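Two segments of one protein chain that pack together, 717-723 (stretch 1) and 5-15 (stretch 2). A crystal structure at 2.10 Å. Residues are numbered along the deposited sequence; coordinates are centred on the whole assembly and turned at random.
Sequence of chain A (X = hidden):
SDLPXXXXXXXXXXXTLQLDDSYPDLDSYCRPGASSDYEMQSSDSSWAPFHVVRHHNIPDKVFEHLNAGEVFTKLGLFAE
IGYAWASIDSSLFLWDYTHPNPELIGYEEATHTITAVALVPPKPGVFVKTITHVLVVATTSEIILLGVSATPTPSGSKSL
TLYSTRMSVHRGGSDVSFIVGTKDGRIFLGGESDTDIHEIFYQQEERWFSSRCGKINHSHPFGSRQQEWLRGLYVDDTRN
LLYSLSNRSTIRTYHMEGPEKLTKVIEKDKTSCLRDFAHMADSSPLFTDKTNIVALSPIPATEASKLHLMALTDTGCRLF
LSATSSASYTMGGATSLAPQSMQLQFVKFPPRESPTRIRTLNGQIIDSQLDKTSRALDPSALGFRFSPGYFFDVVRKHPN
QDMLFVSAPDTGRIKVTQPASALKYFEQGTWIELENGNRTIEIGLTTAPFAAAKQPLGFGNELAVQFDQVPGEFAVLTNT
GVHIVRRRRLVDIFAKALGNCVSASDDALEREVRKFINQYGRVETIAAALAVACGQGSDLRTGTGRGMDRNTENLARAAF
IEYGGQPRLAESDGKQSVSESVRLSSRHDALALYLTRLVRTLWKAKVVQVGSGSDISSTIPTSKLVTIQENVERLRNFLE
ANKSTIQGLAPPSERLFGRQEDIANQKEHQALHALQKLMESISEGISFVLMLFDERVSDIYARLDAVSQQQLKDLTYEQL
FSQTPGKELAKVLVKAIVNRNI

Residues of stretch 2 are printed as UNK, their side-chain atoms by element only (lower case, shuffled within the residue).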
# COMPACT_ATOMS: atom_id res chain seq x y z
N TYR A 717 5.94 -25.71 -1.02
CA TYR A 717 5.27 -25.88 -2.30
C TYR A 717 6.27 -26.16 -3.42
O TYR A 717 5.98 -26.94 -4.33
CB TYR A 717 4.43 -24.64 -2.63
CG TYR A 717 3.04 -24.68 -2.03
CD1 TYR A 717 2.01 -25.37 -2.65
CD2 TYR A 717 2.77 -24.03 -0.83
CE1 TYR A 717 0.74 -25.41 -2.11
CE2 TYR A 717 1.50 -24.06 -0.28
CZ TYR A 717 0.49 -24.75 -0.92
OH TYR A 717 -0.77 -24.78 -0.38
N GLU A 718 7.45 -25.53 -3.35
CA GLU A 718 8.50 -25.83 -4.32
C GLU A 718 8.82 -27.32 -4.34
O GLU A 718 8.91 -27.93 -5.41
CB GLU A 718 9.75 -25.02 -4.00
CG GLU A 718 10.95 -25.37 -4.87
CD GLU A 718 12.21 -24.63 -4.48
OE1 GLU A 718 13.16 -24.60 -5.30
OE2 GLU A 718 12.27 -24.10 -3.35
N GLN A 719 9.00 -27.91 -3.16
CA GLN A 719 9.34 -29.33 -3.09
C GLN A 719 8.20 -30.19 -3.62
O GLN A 719 8.43 -31.17 -4.34
CB GLN A 719 9.67 -29.70 -1.64
CG GLN A 719 10.90 -28.98 -1.10
CD GLN A 719 10.91 -28.88 0.42
OE1 GLN A 719 9.93 -29.18 1.09
NE2 GLN A 719 12.04 -28.45 0.97
N LEU A 720 6.96 -29.83 -3.27
CA LEU A 720 5.80 -30.54 -3.80
C LEU A 720 5.75 -30.48 -5.32
O LEU A 720 5.39 -31.47 -5.97
CB LEU A 720 4.52 -29.93 -3.21
CG LEU A 720 3.18 -30.46 -3.71
CD1 LEU A 720 3.00 -31.91 -3.29
CD2 LEU A 720 2.04 -29.59 -3.20
N PHE A 721 6.13 -29.34 -5.90
CA PHE A 721 5.98 -29.14 -7.34
C PHE A 721 7.10 -29.77 -8.15
O PHE A 721 6.87 -30.23 -9.27
CB PHE A 721 5.92 -27.64 -7.66
CG PHE A 721 4.70 -26.93 -7.12
CD1 PHE A 721 3.51 -27.61 -6.90
CD2 PHE A 721 4.76 -25.58 -6.84
CE1 PHE A 721 2.40 -26.94 -6.41
CE2 PHE A 721 3.65 -24.91 -6.35
CZ PHE A 721 2.48 -25.59 -6.14
N SER A 722 8.33 -29.79 -7.61
CA SER A 722 9.51 -29.99 -8.45
C SER A 722 10.55 -30.94 -7.87
O SER A 722 11.63 -31.07 -8.47
CB SER A 722 10.17 -28.63 -8.72
OG SER A 722 10.58 -28.02 -7.51
N GLN A 723 10.29 -31.62 -6.75
CA GLN A 723 11.29 -32.48 -6.13
C GLN A 723 10.71 -33.85 -5.80
O GLN A 723 9.54 -33.97 -5.43
CB GLN A 723 11.85 -31.84 -4.86
CG GLN A 723 12.82 -30.71 -5.15
CD GLN A 723 13.23 -29.96 -3.91
OE1 GLN A 723 13.37 -30.55 -2.83
NE2 GLN A 723 13.41 -28.65 -4.04
N UNK A 5 12.96 -32.06 -16.39
CA UNK A 5 12.30 -30.79 -16.76
C UNK A 5 11.84 -29.94 -15.59
O UNK A 5 12.28 -28.79 -15.46
c UNK A 5 12.49 -33.19 -17.20
c UNK A 5 11.57 -32.55 -18.21
c UNK A 5 11.11 -31.27 -17.59
N UNK A 6 10.94 -30.46 -14.74
CA UNK A 6 10.35 -29.64 -13.68
C UNK A 6 11.42 -29.09 -12.76
O UNK A 6 11.29 -27.98 -12.23
c UNK A 6 9.30 -30.45 -12.90
c UNK A 6 8.16 -30.88 -13.81
c UNK A 6 9.94 -31.65 -12.21
N UNK A 7 12.50 -29.85 -12.54
CA UNK A 7 13.60 -29.35 -11.71
C UNK A 7 14.37 -28.25 -12.42
O UNK A 7 14.86 -27.32 -11.77
c UNK A 7 14.53 -30.50 -11.33
N UNK A 8 14.50 -28.34 -13.75
CA UNK A 8 15.13 -27.27 -14.51
C UNK A 8 14.29 -26.00 -14.45
O UNK A 8 14.81 -24.90 -14.21
c UNK A 8 16.77 -27.99 -16.35
n UNK A 8 18.81 -29.59 -18.24
c UNK A 8 15.33 -27.70 -15.96
c UNK A 8 18.37 -28.17 -18.30
c UNK A 8 16.92 -28.00 -17.87
N UNK A 9 12.98 -26.13 -14.67
CA UNK A 9 12.09 -24.98 -14.63
C UNK A 9 12.03 -24.37 -13.24
O UNK A 9 11.96 -23.14 -13.09
c UNK A 9 10.69 -25.38 -15.10
N UNK A 10 12.05 -25.21 -12.20
CA UNK A 10 12.08 -24.70 -10.83
C UNK A 10 13.32 -23.85 -10.59
O UNK A 10 13.27 -22.88 -9.82
c UNK A 10 12.03 -25.86 -9.84
N UNK A 11 14.44 -24.20 -11.23
CA UNK A 11 15.64 -23.38 -11.13
C UNK A 11 15.40 -21.99 -11.70
O UNK A 11 15.87 -20.99 -11.15
c UNK A 11 19.20 -24.81 -11.84
c UNK A 11 16.79 -24.06 -11.86
n UNK A 11 20.42 -24.31 -11.67
o UNK A 11 18.97 -25.76 -12.59
c UNK A 11 18.08 -24.14 -11.06
N UNK A 12 14.67 -21.90 -12.82
CA UNK A 12 14.35 -20.61 -13.42
C UNK A 12 13.46 -19.80 -12.48
O UNK A 12 13.62 -18.58 -12.35
c UNK A 12 14.63 -21.56 -15.73
c UNK A 12 13.69 -20.81 -14.79
c UNK A 12 13.29 -19.47 -15.40
N UNK A 13 12.50 -20.47 -11.83
CA UNK A 13 11.60 -19.77 -10.91
C UNK A 13 12.39 -19.18 -9.75
O UNK A 13 12.23 -18.01 -9.39
c UNK A 13 9.68 -20.09 -9.30
c UNK A 13 9.60 -21.15 -11.56
c UNK A 13 10.50 -20.73 -10.41
N UNK A 14 13.26 -19.99 -9.14
CA UNK A 14 14.04 -19.53 -7.99
C UNK A 14 14.89 -18.32 -8.36
O UNK A 14 14.99 -17.36 -7.58
c UNK A 14 14.92 -20.66 -7.46
o UNK A 14 13.18 -21.40 -6.00
n UNK A 14 14.52 -22.97 -6.88
c UNK A 14 14.13 -21.71 -6.72
N UNK A 15 15.50 -18.34 -9.54
CA UNK A 15 16.32 -17.21 -9.97
C UNK A 15 15.47 -16.01 -10.34
O UNK A 15 15.91 -14.86 -10.20
c UNK A 15 18.25 -18.68 -10.78
n UNK A 15 19.42 -20.57 -11.72
c UNK A 15 17.20 -17.63 -11.14
c UNK A 15 18.77 -19.44 -11.98
o UNK A 15 18.58 -19.03 -13.12

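Position 5 carries three side-chain carbons that close a ring onto its own backbone nitrogen, an arrangement unique to proline. P5 makes no contact with stretch 1. It opens the helical segment, where a nitrogen without a hydrogen costs little, and its carbonyl oxygen accepts the bond from the backbone N of position 9.

At position 6 three carbons appear, one bonded to CA and carrying the other two. The CA-to-CB bond points toward stretch 1, and CB lies 4.4 Å from F721 O. Branching at CB without any polar atom means valine. The backbone contributes too, for V6 O sits 3.7 Å from S722 CB. A compact apolar side chain fits a place where the two backbones draw near.

Position 7 has one carbon, CB, which points sideways and stands 4.1 Å from S722 O; it is therefore alanine. The CA of A7 is 5.3 Å from the CA of S722, the closest such pair between the stretches. One methyl group covers this spot while taking up little of the narrow space.

Position 8 shows four carbons in a row ending in nitrogen, which is lysine. K8 is out of reach of stretch 1 and exposed, as suits a long side chain with a charged end.

Position 9 again has a single carbon, so it is alanine. A9 is buried, but A9 CB points sideways and its nearest atom on stretch 1 is S722 CB, 7.2 Å away, too far for contact.

Position 10 has a single carbon pointing toward stretch 1, its CB 3.5 Å from S722 OG. This is a third alanine, and the methyl of A10 packs directly against the hydroxyl.

Position 11 has three carbons, the third carrying one oxygen and one nitrogen: glutamine. The CA-to-CB bond of Q11 points away from stretch 1 and the residue is exposed, a natural setting for its polar amide.

Position 12 shows one carbon carrying two others, hence valine. V12 is partly exposed and does not touch stretch 1.

Position 13 has the same branched trio and is also valine. V13 is buried, which suits an apolar side chain, though it stays off stretch 1.

Position 14 has two carbons, the second carrying one oxygen and one nitrogen; the nitrogen lies 2.6 Å from E718 OE1. This short amide is asparagine. The CA-to-CB bond of N14 points toward stretch 1, and ND2 donates a hydrogen bond to the carboxylate at a nearly straight 163°, while OD1 is bonded elsewhere in the structure.

Position 15 has three carbons, the last bearing oxygen and nitrogen. This is glutamine; Q15 is out of reach and exposed, where its polar amide is at home.

The contact thus follows positions 6, 7, 10 and 14, spaced so that they share one side of the helix. The helices run at 147°, roughly antiparallel, so the early positions meet S722 and N14 meets E718. S722 OG donates to E718 O at 2.7 Å, keeping the hydroxyl satisfied beside A10. Small side chains permit the approach, and one hydrogen bond anchors the far end.

Stretch 2 5-15: PVAKAAQVVNQ
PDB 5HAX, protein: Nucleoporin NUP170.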